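Local coordinates for protein putative alpha-ketoglutarate-dependent taurine dioxygenase (Burkholderia xenovorans, PDB 5HSX) that probably acts as an iron- and 2-oxoglutarate-dependent dioxygenase of the TfdA/TauD family, at residues B[97-102]-B[286-292]. Numbering follows the deposited sequence.
Sequences EVYSIS and RQLYRTT
Y99 and I101 pair with R290 and L288 through two pairs of backbone hydrogen bonds, joining strand 99-101 antiparallel to strand 287-292 at one margin of the larger sheet of the double-stranded beta-helix (jelly-roll) fold that TauD-type dioxygenases share. The axes come within 4.7 Å, at 148° between their directions. Strand 99-101 is outermost within the chain, while 287-292 is bonded on its other side to strand 135-140. Beyond the last bridge a water continues the link, 2.6 Å from E97 O and hydrogen-bonded by T292 N at 2.9 Å.

Side chains alternate between the faces. Y99, I101, L288 and R290 share one, where Y99 CB sits over one face of the R290 guanidinium and the tyrosine ring runs alongside, the two planes 20° apart, with R290 NH1 3.5 Å from Y99 CD1. Arginine suits this place because its aliphatic stem meets I101, whose chain is long enough to put CD1 of I101 3.7 Å from R290 CB, before a bend at chi3 turns the head toward Y99; there NH1 hydrogen-bonds to V320 O in the C-terminal helix 313-322. Tyrosine is long enough for its OH to hydrogen-bond to T83 OG1.

S100 and Y289 occupy the other face, and V98, branched at CB, packs its CG1 against Y289 CB at 3.7 Å. The ring of Y289 meets H69 edge-to-face, and Q287 NE2 lies over one of its faces. Q287 extends its CG anti to the backbone N (chi1 178°), then bends at chi2, which carries its amide across to S100. A short, polar serine suits this spot: OG accepts from Q287 NE2 at 2.8 Å, close to the amide plane. The same NE2 also donates to L288 O, which thereby holds two donors, Q287 NE2 and I101 N arriving from opposite faces of its carbonyl plane.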
ATOM      1  N   GLU B  97       9.127   0.848  30.028  1.00 28.43           N
ATOM      2  CA  GLU B  97       8.912  -0.083  28.927  1.00 27.51           C
ATOM      3  C   GLU B  97       8.053   0.492  27.819  1.00 30.51           C
ATOM      4  O   GLU B  97       7.978  -0.109  26.745  1.00 30.57           O
ATOM      5  CB  GLU B  97       8.234  -1.367  29.418  1.00 30.65           C
ATOM      6  CG  GLU B  97       8.821  -1.962  30.679  1.00 32.63           C
ATOM      7  CD  GLU B  97       8.200  -1.392  31.940  1.00 32.97           C
ATOM      8  OE1 GLU B  97       8.411  -1.998  33.008  1.00 36.72           O
ATOM      9  OE2 GLU B  97       7.508  -0.343  31.868  1.00 33.09           O
ATOM     10  N   VAL B  98       7.382   1.615  28.053  1.00 28.33           N
ATOM     11  CA  VAL B  98       6.352   2.109  27.146  1.00 26.31           C
ATOM     12  C   VAL B  98       6.854   3.372  26.464  1.00 26.76           C
ATOM     13  O   VAL B  98       7.303   4.312  27.131  1.00 31.15           O
ATOM     14  CB  VAL B  98       5.035   2.365  27.893  1.00 29.80           C
ATOM     15  CG1 VAL B  98       3.965   2.845  26.924  1.00 27.36           C
ATOM     16  CG2 VAL B  98       4.596   1.096  28.605  1.00 28.53           C
ATOM     17  N   TYR B  99       6.766   3.396  25.137  1.00 27.78           N
ATOM     18  CA  TYR B  99       7.201   4.526  24.329  1.00 26.66           C
ATOM     19  C   TYR B  99       5.983   5.231  23.757  1.00 28.50           C
ATOM     20  O   TYR B  99       5.109   4.586  23.165  1.00 28.48           O
ATOM     21  CB  TYR B  99       8.120   4.069  23.197  1.00 28.02           C
ATOM     22  CG  TYR B  99       9.277   3.237  23.688  1.00 36.92           C
ATOM     23  CD1 TYR B  99       9.185   1.849  23.738  1.00 49.04           C
ATOM     24  CD2 TYR B  99      10.453   3.833  24.118  1.00 45.34           C
ATOM     25  CE1 TYR B  99      10.238   1.079  24.198  1.00 53.36           C
ATOM     26  CE2 TYR B  99      11.513   3.071  24.578  1.00 48.68           C
ATOM     27  CZ  TYR B  99      11.398   1.695  24.619  1.00 49.94           C
ATOM     28  OH  TYR B  99      12.443   0.925  25.072  1.00 47.46           O
ATOM     29  N   SER B 100       5.938   6.548  23.921  1.00 30.93           N
ATOM     30  CA  SER B 100       4.827   7.357  23.435  1.00 35.88           C
ATOM     31  C   SER B 100       5.070   7.740  21.980  1.00 36.05           C
ATOM     32  O   SER B 100       6.170   8.170  21.622  1.00 34.19           O
ATOM     33  CB  SER B 100       4.669   8.606  24.306  1.00 40.19           C
ATOM     34  OG  SER B 100       3.633   9.448  23.828  1.00 39.96           O
ATOM     35  N   ILE B 101       4.047   7.563  21.143  1.00 32.75           N
ATOM     36  CA  ILE B 101       4.081   7.963  19.738  1.00 41.06           C
ATOM     37  C   ILE B 101       2.945   8.956  19.523  1.00 45.61           C
ATOM     38  O   ILE B 101       1.765   8.596  19.637  1.00 41.12           O
ATOM     39  CB  ILE B 101       3.953   6.766  18.785  1.00 43.56           C
ATOM     40  CG1 ILE B 101       5.254   5.966  18.734  1.00 47.48           C
ATOM     41  CG2 ILE B 101       3.579   7.232  17.383  1.00 45.17           C
ATOM     42  CD1 ILE B 101       5.242   4.745  19.589  1.00 42.68           C
ATOM     43  N   SER B 102       3.291  10.204  19.230  1.00 47.10           N
ATOM     44  CA  SER B 102       2.276  11.214  18.956  1.00 55.65           C
ATOM     45  C   SER B 102       2.740  12.206  17.894  1.00 57.25           C
ATOM     46  O   SER B 102       1.934  12.951  17.335  1.00 64.73           O
ATOM     47  CB  SER B 102       1.896  11.953  20.241  1.00 62.86           C
ATOM     48  OG  SER B 102       3.042  12.462  20.897  1.00 66.06           O
ATOM     49  N   ARG B 286      -3.323  12.148  17.387  1.00 50.62           N
ATOM     50  CA  ARG B 286      -2.979  10.740  17.225  1.00 43.39           C
ATOM     51  C   ARG B 286      -2.022  10.351  18.340  1.00 49.20           C
ATOM     52  O   ARG B 286      -0.937  10.931  18.449  1.00 51.77           O
ATOM     53  CB  ARG B 286      -2.352  10.490  15.851  1.00 41.96           C
ATOM     54  CG  ARG B 286      -2.122   9.027  15.490  1.00 41.18           C
ATOM     55  CD  ARG B 286      -1.654   8.921  14.044  1.00 43.68           C
ATOM     56  NE  ARG B 286      -1.510   7.552  13.550  1.00 45.91           N
ATOM     57  CZ  ARG B 286      -0.361   6.880  13.551  1.00 40.91           C
ATOM     58  NH1 ARG B 286       0.735   7.450  14.037  1.00 38.06           N
ATOM     59  NH2 ARG B 286      -0.303   5.644  13.070  1.00 35.53           N
ATOM     60  N   GLN B 287      -2.420   9.383  19.164  1.00 37.54           N
ATOM     61  CA  GLN B 287      -1.613   8.942  20.296  1.00 33.04           C
ATOM     62  C   GLN B 287      -1.592   7.424  20.323  1.00 30.51           C
ATOM     63  O   GLN B 287      -2.645   6.790  20.449  1.00 29.70           O
ATOM     64  CB  GLN B 287      -2.155   9.484  21.622  1.00 37.10           C
ATOM     65  CG  GLN B 287      -1.368   9.001  22.846  1.00 35.74           C
ATOM     66  CD  GLN B 287       0.008   9.640  22.957  1.00 39.09           C
ATOM     67  OE1 GLN B 287       0.132  10.860  23.050  1.00 45.60           O
ATOM     68  NE2 GLN B 287       1.047   8.818  22.957  1.00 38.01           N
ATOM     69  N   LEU B 288      -0.401   6.850  20.205  1.00 28.60           N
ATOM     70  CA  LEU B 288      -0.206   5.418  20.340  1.00 26.88           C
ATOM     71  C   LEU B 288       0.885   5.177  21.372  1.00 31.35           C
ATOM     72  O   LEU B 288       1.622   6.091  21.751  1.00 33.40           O
ATOM     73  CB  LEU B 288       0.167   4.765  18.999  1.00 27.58           C
ATOM     74  CG  LEU B 288      -0.833   4.902  17.841  1.00 26.94           C
ATOM     75  CD1 LEU B 288      -0.569   6.165  17.034  1.00 28.33           C
ATOM     76  CD2 LEU B 288      -0.791   3.664  16.939  1.00 26.89           C
ATOM     77  N   TYR B 289       0.974   3.932  21.835  1.00 25.96           N
ATOM     78  CA  TYR B 289       2.024   3.527  22.760  1.00 26.63           C
ATOM     79  C   TYR B 289       2.599   2.206  22.291  1.00 24.81           C
ATOM     80  O   TYR B 289       1.865   1.350  21.788  1.00 24.88           O
ATOM     81  CB  TYR B 289       1.503   3.397  24.198  1.00 25.98           C
ATOM     82  CG  TYR B 289       1.015   4.707  24.750  1.00 29.18           C
ATOM     83  CD1 TYR B 289       1.904   5.634  25.289  1.00 30.39           C
ATOM     84  CD2 TYR B 289      -0.334   5.032  24.711  1.00 32.39           C
ATOM     85  CE1 TYR B 289       1.449   6.860  25.787  1.00 30.88           C
ATOM     86  CE2 TYR B 289      -0.793   6.240  25.205  1.00 32.15           C
ATOM     87  CZ  TYR B 289       0.101   7.145  25.740  1.00 31.17           C
ATOM     88  OH  TYR B 289      -0.370   8.340  26.225  1.00 33.62           O
ATOM     89  N   ARG B 290       3.915   2.054  22.443  1.00 23.41           N
ATOM     90  CA  ARG B 290       4.628   0.900  21.924  1.00 22.26           C
ATOM     91  C   ARG B 290       5.470   0.276  23.026  1.00 23.64           C
ATOM     92  O   ARG B 290       6.061   0.978  23.852  1.00 24.05           O
ATOM     93  CB  ARG B 290       5.535   1.269  20.729  1.00 24.80           C
ATOM     94  CG  ARG B 290       6.406   0.103  20.264  1.00 27.38           C
ATOM     95  CD  ARG B 290       7.192   0.345  18.979  1.00 32.67           C
ATOM     96  NE  ARG B 290       7.758   1.682  18.855  1.00 36.38           N
ATOM     97  CZ  ARG B 290       8.868   2.108  19.451  1.00 37.60           C
ATOM     98  NH1 ARG B 290       9.553   1.312  20.257  1.00 43.08           N
ATOM     99  NH2 ARG B 290       9.294   3.345  19.248  1.00 39.47           N
ATOM    100  N   THR B 291       5.493  -1.046  23.046  1.00 22.61           N
ATOM    101  CA  THR B 291       6.495  -1.802  23.781  1.00 21.83           C
ATOM    102  C   THR B 291       7.287  -2.607  22.763  1.00 23.34           C
ATOM    103  O   THR B 291       6.800  -2.885  21.661  1.00 21.69           O
ATOM    104  CB  THR B 291       5.855  -2.739  24.805  1.00 24.26           C
ATOM    105  OG1 THR B 291       4.960  -3.630  24.126  1.00 24.63           O
ATOM    106  CG2 THR B 291       5.078  -1.946  25.860  1.00 27.12           C
ATOM    107  N   THR B 292       8.527  -2.962  23.102  1.00 23.10           N
ATOM    108  CA  THR B 292       9.273  -3.833  22.205  1.00 23.80           C
ATOM    109  C   THR B 292      10.001  -4.888  23.025  1.00 23.36           C
ATOM    110  O   THR B 292      10.278  -4.707  24.216  1.00 22.64           O
ATOM    111  CB  THR B 292      10.258  -3.072  21.274  1.00 31.04           C
ATOM    112  OG1 THR B 292      11.485  -2.800  21.941  1.00 34.12           O
ATOM    113  CG2 THR B 292       9.672  -1.744  20.785  1.00 20.40           C
TER
HETATM  114  O   HOH W   1       9.406  -2.033  25.720  1.00 22.83           O